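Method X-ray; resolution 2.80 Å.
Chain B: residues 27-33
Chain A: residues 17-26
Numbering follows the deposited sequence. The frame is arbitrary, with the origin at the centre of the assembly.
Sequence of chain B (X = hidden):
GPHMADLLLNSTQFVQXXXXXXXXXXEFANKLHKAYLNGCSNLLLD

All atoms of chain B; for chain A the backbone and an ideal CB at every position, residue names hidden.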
# COMPACT_ATOMS: atom_id res chain seq x y z
N GLU B 27 -8.52 -4.50 9.49
CA GLU B 27 -8.95 -3.11 9.41
C GLU B 27 -8.03 -2.31 8.47
O GLU B 27 -8.50 -1.64 7.55
CB GLU B 27 -9.01 -2.48 10.81
CG GLU B 27 -9.58 -1.07 10.87
CD GLU B 27 -10.09 -0.68 12.26
OE1 GLU B 27 -10.62 -1.57 12.98
OE2 GLU B 27 -9.96 0.52 12.63
N PHE B 28 -6.72 -2.43 8.69
CA PHE B 28 -5.73 -1.73 7.87
C PHE B 28 -5.64 -2.21 6.41
O PHE B 28 -5.56 -1.40 5.50
CB PHE B 28 -4.33 -1.75 8.50
CG PHE B 28 -3.34 -0.94 7.74
CD1 PHE B 28 -3.51 0.46 7.64
CD2 PHE B 28 -2.29 -1.55 7.08
CE1 PHE B 28 -2.62 1.25 6.90
CE2 PHE B 28 -1.38 -0.78 6.34
CZ PHE B 28 -1.56 0.63 6.25
N ALA B 29 -5.65 -3.52 6.20
CA ALA B 29 -5.63 -4.06 4.85
C ALA B 29 -6.80 -3.52 4.04
O ALA B 29 -6.64 -3.18 2.87
CB ALA B 29 -5.67 -5.56 4.89
N ASN B 30 -7.96 -3.44 4.68
CA ASN B 30 -9.18 -3.02 3.98
C ASN B 30 -9.11 -1.54 3.64
O ASN B 30 -9.57 -1.11 2.58
CB ASN B 30 -10.43 -3.39 4.77
CG ASN B 30 -10.80 -4.88 4.61
OD1 ASN B 30 -10.06 -5.66 4.01
ND2 ASN B 30 -11.94 -5.27 5.16
N LYS B 31 -8.49 -0.78 4.53
CA LYS B 31 -8.25 0.64 4.31
C LYS B 31 -7.42 0.83 3.04
O LYS B 31 -7.82 1.56 2.14
CB LYS B 31 -7.55 1.23 5.52
CG LYS B 31 -7.81 2.68 5.74
CD LYS B 31 -7.75 3.01 7.21
CE LYS B 31 -7.44 4.49 7.43
NZ LYS B 31 -7.79 4.91 8.83
N LEU B 32 -6.29 0.14 2.95
CA LEU B 32 -5.50 0.12 1.73
C LEU B 32 -6.31 -0.37 0.54
O LEU B 32 -6.18 0.14 -0.57
CB LEU B 32 -4.27 -0.76 1.90
CG LEU B 32 -3.06 -0.13 2.58
CD1 LEU B 32 -1.98 -1.16 2.87
CD2 LEU B 32 -2.51 0.96 1.71
N HIS B 33 -7.15 -1.38 0.76
CA HIS B 33 -7.93 -1.94 -0.33
C HIS B 33 -8.94 -0.93 -0.87
O HIS B 33 -9.13 -0.83 -2.08
CB HIS B 33 -8.61 -3.23 0.09
CG HIS B 33 -9.31 -3.94 -1.03
ND1 HIS B 33 -10.65 -4.25 -0.98
CD2 HIS B 33 -8.86 -4.39 -2.22
CE1 HIS B 33 -10.99 -4.87 -2.10
NE2 HIS B 33 -9.92 -4.96 -2.87
N UNK A 17 -1.76 6.93 -4.17
CA UNK A 17 -2.91 6.70 -3.33
C UNK A 17 -2.49 6.16 -1.96
O UNK A 17 -2.98 6.63 -0.93
CB UNK A 17 -3.88 5.73 -4.02
N UNK A 18 -1.59 5.18 -1.98
CA UNK A 18 -1.08 4.55 -0.78
C UNK A 18 -0.20 5.50 0.03
O UNK A 18 -0.42 5.67 1.25
CB UNK A 18 -0.30 3.29 -1.15
N UNK A 19 0.79 6.10 -0.62
CA UNK A 19 1.68 6.99 0.15
C UNK A 19 0.85 8.11 0.77
O UNK A 19 1.05 8.46 1.92
CB UNK A 19 2.79 7.57 -0.74
N UNK A 20 -0.11 8.63 0.03
CA UNK A 20 -0.95 9.66 0.61
C UNK A 20 -1.62 9.09 1.87
O UNK A 20 -1.57 9.70 2.94
CB UNK A 20 -1.99 10.15 -0.40
N UNK A 21 -2.20 7.90 1.73
CA UNK A 21 -2.88 7.25 2.82
C UNK A 21 -1.96 7.09 4.03
O UNK A 21 -2.26 7.58 5.11
CB UNK A 21 -3.41 5.89 2.37
N UNK A 22 -0.82 6.44 3.83
CA UNK A 22 0.14 6.18 4.90
C UNK A 22 0.60 7.48 5.55
O UNK A 22 0.49 7.64 6.76
CB UNK A 22 1.34 5.41 4.36
N UNK A 23 1.08 8.40 4.74
CA UNK A 23 1.58 9.69 5.21
C UNK A 23 0.59 10.47 6.08
O UNK A 23 1.01 11.26 6.91
CB UNK A 23 1.97 10.55 4.00
N UNK A 24 -0.70 10.24 5.88
CA UNK A 24 -1.74 11.01 6.53
C UNK A 24 -2.54 10.29 7.61
O UNK A 24 -3.19 10.94 8.43
CB UNK A 24 -2.71 11.51 5.46
N UNK A 25 -2.50 8.97 7.61
CA UNK A 25 -3.19 8.17 8.63
C UNK A 25 -2.41 8.19 9.96
O UNK A 25 -1.38 7.53 10.10
CB UNK A 25 -3.37 6.73 8.14
N UNK A 26 -2.93 8.97 10.91
CA UNK A 26 -2.27 9.22 12.21
C UNK A 26 -1.91 7.94 12.97
O UNK A 26 -0.84 7.83 13.55
CB UNK A 26 -3.18 10.08 13.09

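Chain B offers a helix whose near surface carries Phe B28, Lys B31 and Leu B32, two apolar side chains and one long basic one. The helix of chain A crosses it at 136°, its axis 10.8 Å away at closest approach, so side chains of some length are needed to bridge it where the helices meet.

Position 17 has nothing of chain B within 5.5 Å of its ideal CB. Chain B sets no demand here, so any good helix former would suit; the small Ala A17 makes no contact with it.

Position 18 is the nearest in register, with CA 6.7 Å from the CA of Leu B32. Its CA-to-CB bond points sideways, yet the ideal CB lies 4.3 Å from Leu B32 CD2. Leucine, methionine or an aromatic could turn back over that methyl. The deposited residue is Phe A18; with chi1 in m, its CD1 comes to 3.5 Å from Leu B32 CD2, the closest side-chain contact between the stretches.

Positions 19 and 20, out of reach, leave the choice to other surroundings: Thr A19 and Tyr A20.

Position 21 points toward chain B, its ideal CB 5.1 Å from Leu B32 CD2. The space is mostly apolar, bordered by the Lys B31 carbonyl, and too wide for alanine to fill; leucine, isoleucine or methionine would suit. Leu A21, with chi1 t and chi2 p, spreads its branches: CD2 packs 3.9 Å from Leu B32 CD2 and 3.8 Å from Lys B31 O, while CD1 reaches 4.3 Å from Lys B31 CE.

Position 22 points sideways, with no chain B atom within 5.5 Å of its ideal CB. A branched apolar residue could lean inward without pressing on the partner. Ile A22 does so, its CG1 4.7 Å from Phe B28 CZ.

Positions 23 and 24 are out of reach, and polar residues are natural choices near a helix end. Gln A23 bonds elsewhere in the structure; Asn A24 turns back on its own helix, ND2 donating to Tyr A20 O at 3.1 Å.

At position 25 phi/psi of -77/105° leaves the helix, while CB still points toward chain B, 4.7 Å from Lys B31 CE, with the Phe B28 ring a little farther off. The nearby lysine favours an acid, and the turn ahead favours a capping residue: aspartate, asparagine or serine. Asp A25 meets both demands. It caps a backbone N just past the stretch, and its OD1 lies 4.4 Å from Lys B31 NZ, an attraction beyond salt-bridge range. Asp A25 OD2 also rests 3.8 Å from Phe B28 CE1.

Position 26, out of reach, suits any polar residue: Lys A26.

Chain A (17-26) AFTYLIQNDK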
# COMPACT_ATOMS: atom_id res chain seq x y z
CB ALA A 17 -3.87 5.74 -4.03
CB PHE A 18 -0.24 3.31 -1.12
CG PHE A 18 -0.96 2.29 -1.94
CD1 PHE A 18 -2.27 1.89 -1.62
CD2 PHE A 18 -0.32 1.70 -3.03
CE1 PHE A 18 -2.94 0.94 -2.38
CE2 PHE A 18 -0.98 0.75 -3.81
CZ PHE A 18 -2.31 0.36 -3.48
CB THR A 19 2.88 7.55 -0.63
OG1 THR A 19 2.43 8.37 -1.71
CG2 THR A 19 3.74 6.44 -1.17
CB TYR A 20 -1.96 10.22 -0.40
CG TYR A 20 -2.73 11.40 0.14
CD1 TYR A 20 -2.24 12.71 -0.02
CD2 TYR A 20 -3.94 11.23 0.82
CE1 TYR A 20 -2.93 13.81 0.48
CE2 TYR A 20 -4.63 12.33 1.33
CZ TYR A 20 -4.12 13.62 1.15
OH TYR A 20 -4.79 14.73 1.66
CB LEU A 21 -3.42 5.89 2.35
CG LEU A 21 -4.19 5.06 3.37
CD1 LEU A 21 -5.23 5.91 4.02
CD2 LEU A 21 -4.85 3.91 2.70
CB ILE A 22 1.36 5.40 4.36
CG1 ILE A 22 0.95 3.97 4.03
CG2 ILE A 22 2.56 5.44 5.31
CD1 ILE A 22 1.81 3.36 3.01
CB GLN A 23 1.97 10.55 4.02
CG GLN A 23 3.04 11.50 4.36
CD GLN A 23 3.50 12.25 3.18
OE1 GLN A 23 4.36 11.80 2.40
NE2 GLN A 23 2.96 13.44 3.02
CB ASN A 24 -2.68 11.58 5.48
CG ASN A 24 -2.14 12.83 4.84
OD1 ASN A 24 -2.07 13.87 5.48
ND2 ASN A 24 -1.76 12.74 3.56
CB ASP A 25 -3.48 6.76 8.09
CG ASP A 25 -3.60 5.68 9.18
OD1 ASP A 25 -3.87 5.99 10.38
OD2 ASP A 25 -3.44 4.49 8.80
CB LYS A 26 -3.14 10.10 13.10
CG LYS A 26 -3.34 11.53 12.58
CD LYS A 26 -4.72 12.07 12.97
CE LYS A 26 -4.81 13.57 12.74
NZ LYS A 26 -6.21 14.01 13.00
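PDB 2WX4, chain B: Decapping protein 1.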